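Local coordinates for phosphodiesterase (Candida albicans, PDB 6CPU), which belongs to the HD-type phosphodiesterase superfamily, built mostly of helices, and holds a zinc ion and a magnesium ion side by side, at residues V280-A285 against L347-G352; L420-G425 against C460-N465. One frame throughout, in Å; residues are numbered along the deposited sequence.

Contact 1 of 2, residues V280-A285 against L347-G352; sequences VDVLQA and LGHDVG. With ZN (zinc ion), chain B; MG (magnesium ion), chain C.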
# COMPACT_ATOMS: atom_id res chain seq x y z
N VAL A 280 4.89 -2.70 -0.46
CA VAL A 280 5.57 -3.97 -0.40
C VAL A 280 7.10 -3.75 -0.34
O VAL A 280 7.79 -4.44 0.39
CB VAL A 280 5.16 -4.89 -1.56
CG1 VAL A 280 5.95 -6.19 -1.51
CG2 VAL A 280 3.65 -5.19 -1.49
N ASP A 281 7.58 -2.77 -1.07
CA ASP A 281 8.98 -2.35 -0.98
C ASP A 281 9.37 -1.95 0.44
O ASP A 281 10.40 -2.40 0.97
CB ASP A 281 9.23 -1.20 -1.93
CG ASP A 281 10.68 -0.82 -1.99
OD1 ASP A 281 11.50 -1.68 -2.40
OD2 ASP A 281 10.99 0.33 -1.65
N VAL A 282 8.56 -1.10 1.08
CA VAL A 282 8.82 -0.67 2.46
C VAL A 282 8.75 -1.84 3.45
O VAL A 282 9.57 -1.95 4.38
CB VAL A 282 7.85 0.48 2.89
CG1 VAL A 282 7.97 0.79 4.37
CG2 VAL A 282 8.12 1.73 2.08
N LEU A 283 7.79 -2.72 3.23
CA LEU A 283 7.69 -3.94 4.04
C LEU A 283 8.98 -4.78 3.90
O LEU A 283 9.54 -5.27 4.89
CB LEU A 283 6.47 -4.76 3.58
CG LEU A 283 6.37 -6.21 4.04
CD1 LEU A 283 6.24 -6.29 5.55
CD2 LEU A 283 5.20 -6.92 3.38
N GLN A 284 9.42 -4.92 2.67
CA GLN A 284 10.61 -5.73 2.36
C GLN A 284 11.89 -5.12 2.95
O GLN A 284 12.76 -5.87 3.41
CB GLN A 284 10.75 -5.89 0.85
CG GLN A 284 11.73 -6.98 0.41
CD GLN A 284 13.13 -6.46 0.07
OE1 GLN A 284 13.42 -5.25 0.19
NE2 GLN A 284 13.97 -7.36 -0.42
N ALA A 285 12.00 -3.79 2.93
CA ALA A 285 13.09 -3.10 3.63
C ALA A 285 13.06 -3.41 5.11
O ALA A 285 14.08 -3.82 5.68
CB ALA A 285 13.02 -1.60 3.40
N LEU A 347 3.31 -2.64 5.86
CA LEU A 347 2.35 -3.04 4.82
C LEU A 347 1.21 -2.02 4.64
O LEU A 347 0.81 -1.71 3.50
CB LEU A 347 1.77 -4.43 5.15
CG LEU A 347 0.72 -4.96 4.18
CD1 LEU A 347 1.24 -5.03 2.76
CD2 LEU A 347 0.23 -6.31 4.65
N GLY A 348 0.71 -1.49 5.75
CA GLY A 348 -0.44 -0.58 5.73
C GLY A 348 -0.12 0.90 5.79
O GLY A 348 -1.03 1.75 5.83
N HIS A 349 1.17 1.25 5.77
CA HIS A 349 1.56 2.61 6.18
C HIS A 349 1.12 3.73 5.23
O HIS A 349 1.07 4.89 5.65
CB HIS A 349 3.08 2.70 6.43
CG HIS A 349 3.87 3.04 5.21
ND1 HIS A 349 4.17 2.11 4.25
CD2 HIS A 349 4.38 4.21 4.78
CE1 HIS A 349 4.84 2.69 3.27
NE2 HIS A 349 4.99 3.97 3.57
N ASP A 350 0.79 3.40 3.97
CA ASP A 350 0.31 4.39 3.01
C ASP A 350 -1.09 4.04 2.47
O ASP A 350 -1.45 4.51 1.40
CB ASP A 350 1.32 4.52 1.84
CG ASP A 350 2.44 5.54 2.11
OD1 ASP A 350 2.19 6.49 2.88
OD2 ASP A 350 3.55 5.42 1.52
N VAL A 351 -1.86 3.21 3.17
CA VAL A 351 -3.17 2.80 2.64
C VAL A 351 -4.03 4.00 2.23
O VAL A 351 -4.16 4.98 2.96
CB VAL A 351 -4.00 1.87 3.57
CG1 VAL A 351 -3.37 0.49 3.68
CG2 VAL A 351 -4.22 2.49 4.93
N GLY A 352 -4.60 3.92 1.03
CA GLY A 352 -5.55 4.92 0.57
C GLY A 352 -4.88 6.18 0.06
O GLY A 352 -5.54 7.15 -0.19
ZN ZN B . 5.50 5.56 2.20
MG MG C . 3.29 8.12 3.76
O HOH W 1 6.06 7.31 0.96
O HOH W 2 5.02 7.05 3.71
O HOH W 3 4.38 9.61 4.94
O HOH W 4 1.60 9.49 3.55
O HOH W 5 3.83 8.99 2.04
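Water 2, gripped by the zinc ion, the magnesium ion and the carboxylate of Asp462, lies in plane at the edge of the His349 ring, the same imidazole that rests against Val282 of the neighbouring helix. This water bridges the metals, 2.2 Å from zinc and 2.0 Å from magnesium. His349 NE2 binds zinc at 2.2 Å, and the next residue supplies another ligand, with Asp350 OD2 at 2.1 Å from zinc. The other oxygen of that carboxylate, Asp350 OD1, takes the magnesium ion at 2.2 Å, so a single side chain makes the second bridge. Water 1 sits on zinc, and His278 and Asp462 complete that shell.

Several neighbours fix how the imidazole is turned. ND1 gives its hydrogen to Ala346 O, which leaves NE2 to the metal. Asp350 CB lies over the centre of one ring face. On the helix side, Val282 crosses the histidine at about a right angle, its CG2 reaching His349 CE1 at 3.6 Å obliquely. Val282 CG1, anti to the backbone N (chi1 172°), also approaches CE1, so both methyls bear on this one corner. Deeper in, Leu283 CD2 meets Leu347 CD1 at 4.4 Å, joining helix 276-292 to the last turn of helix 336-348. A type I turn from Gly348 to Val351 follows at once and carries both metal ligands.

Zinc on NE2, Ala346 O on ND1 and the valine methyls together restrict how the His349 ring can turn, while water 2, shared by two cations, is probably strongly polarised and a better proton donor than bulk water.

Contact 2 of 2, residues L420-G425 against C460-N465; sequences LATDMG and CADISN. With ZN (zinc ion), chain B.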
# COMPACT_ATOMS: atom_id res chain seq x y z
N LEU A 420 2.13 6.80 12.11
CA LEU A 420 2.22 8.24 12.34
C LEU A 420 3.66 8.75 12.24
O LEU A 420 3.92 9.86 11.76
CB LEU A 420 1.59 8.62 13.68
CG LEU A 420 0.06 8.55 13.71
CD1 LEU A 420 -0.45 8.90 15.10
CD2 LEU A 420 -0.58 9.45 12.67
N ALA A 421 4.60 7.89 12.61
CA ALA A 421 6.02 8.22 12.57
C ALA A 421 6.57 8.50 11.16
O ALA A 421 7.61 9.14 11.03
CB ALA A 421 6.82 7.13 13.25
N THR A 422 5.87 8.05 10.11
CA THR A 422 6.35 8.27 8.74
C THR A 422 6.09 9.67 8.19
O THR A 422 6.47 9.95 7.07
CB THR A 422 5.78 7.24 7.74
OG1 THR A 422 4.36 7.40 7.64
CG2 THR A 422 6.11 5.82 8.20
N ASP A 423 5.43 10.52 8.97
CA ASP A 423 5.22 11.93 8.63
C ASP A 423 6.55 12.69 8.64
O ASP A 423 7.14 12.89 9.70
CB ASP A 423 4.25 12.57 9.62
CG ASP A 423 3.98 14.04 9.33
OD1 ASP A 423 4.33 14.52 8.23
OD2 ASP A 423 3.41 14.72 10.21
N MET A 424 6.99 13.13 7.47
CA MET A 424 8.27 13.83 7.34
C MET A 424 8.27 15.23 7.96
O MET A 424 9.33 15.77 8.26
CB MET A 424 8.72 13.90 5.88
CG MET A 424 9.19 12.55 5.34
SD MET A 424 10.66 11.91 6.18
CE MET A 424 11.94 12.90 5.41
N GLY A 425 7.08 15.81 8.17
CA GLY A 425 6.96 17.04 8.95
C GLY A 425 7.35 16.87 10.41
O GLY A 425 7.52 17.87 11.12
N CYS A 460 13.14 4.57 8.27
CA CYS A 460 14.25 4.21 7.39
C CYS A 460 13.73 3.44 6.18
O CYS A 460 14.09 3.74 5.04
CB CYS A 460 15.29 3.39 8.17
SG CYS A 460 16.33 4.39 9.29
N ALA A 461 12.86 2.47 6.43
CA ALA A 461 12.24 1.68 5.34
C ALA A 461 11.48 2.57 4.36
O ALA A 461 11.63 2.42 3.14
CB ALA A 461 11.31 0.63 5.92
N ASP A 462 10.69 3.50 4.88
CA ASP A 462 9.89 4.37 4.02
C ASP A 462 10.75 5.23 3.08
O ASP A 462 10.34 5.51 1.95
CB ASP A 462 8.98 5.25 4.86
CG ASP A 462 7.92 5.96 4.04
OD1 ASP A 462 7.39 5.40 3.04
OD2 ASP A 462 7.60 7.10 4.44
N ILE A 463 11.93 5.66 3.54
CA ILE A 463 12.81 6.49 2.69
C ILE A 463 14.04 5.71 2.20
O ILE A 463 15.10 6.28 1.97
CB ILE A 463 13.25 7.81 3.40
CG1 ILE A 463 14.10 7.54 4.65
CG2 ILE A 463 12.03 8.63 3.78
CD1 ILE A 463 14.95 8.73 5.05
N SER A 464 13.87 4.40 2.00
CA SER A 464 14.99 3.51 1.70
C SER A 464 15.41 3.49 0.23
O SER A 464 16.39 2.83 -0.11
CB SER A 464 14.67 2.09 2.17
OG SER A 464 13.61 1.53 1.40
N ASN A 465 14.70 4.22 -0.64
CA ASN A 465 15.02 4.23 -2.05
C ASN A 465 16.48 4.61 -2.32
O ASN A 465 17.13 4.00 -3.17
CB ASN A 465 14.13 5.19 -2.82
CG ASN A 465 12.70 4.71 -2.95
OD1 ASN A 465 12.34 3.60 -2.53
ND2 ASN A 465 11.88 5.53 -3.57
ZN ZN B . 5.50 5.56 2.20
O HOH W 6 8.73 8.81 6.00
O HOH W 2 5.02 7.05 3.71
O HOH W 1 6.06 7.31 0.96
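Thr422 and Asp462 approach each other closely, yet the polar link between them is a water: water 6 donates to Thr422 O at 2.7 Å and to Asp462 OD2 at 2.6 Å. The direct touch is modest, with Thr422 CB 3.8 Å from Asp462 OD2. The threonine hydroxyl is engaged elsewhere. With OG1 set between the backbone N and the carbonyl carbon (chi1 65°), it is hydrogen-bonded to Ile419 O one turn back in helix 411-421.

The two oxygens of Asp462 divide their work. Asp462 OD1 binds the zinc ion at 2.1 Å. Asp462 OD2 accepts from water 6 and also, at 2.7 Å, from water 2, which is itself a zinc ligand. Two waters and a metal therefore restrain the rotation of this carboxylate, and water 6 links it to the backbone at Thr422.

Beside this polar patch lies an apolar one, where Met424 SD stands 4.3 Å from Ile463 CG2. Helix 525-547 adds Phe536 against the methionine and Leu540 against the isoleucine. Each segment also shapes its own turn: Asp423 OD1 accepts from Gly425 N at 3.0 Å, met from above the carboxylate plane, which makes an Asx turn, and Ala461 O receives both the N-H and the hydroxyl of Ser464 where helix 446-462 ends.

An aspartate at the last turn of a helix, joining two histidines and a second aspartate from distant parts of the chain, is the zinc site characteristic of the HD-type phosphodiesterase fold.

Contact 1 comes first along the chain, joining helix 276-292 to the end of helix 336-348 and closing a loop of 61 residues. Helices 358-363 to 396-400 follow before contact 2 opens at the end of helix 411-421 and in the turn after it; this second closure spans 34 residues, mainly the helices 427-438 and 446-462. The two loops lie in series, neither nested nor crossed, with their centres about 11 Å apart. In space they meet: Ala461 CB packs 3.5 Å from Val282 O. Zinc and waters 1 and 2 belong to both contacts, which brings helices 276-292 and 446-462 and the end of 336-348 around one metal centre, with the end of 411-421 joined through water and packing.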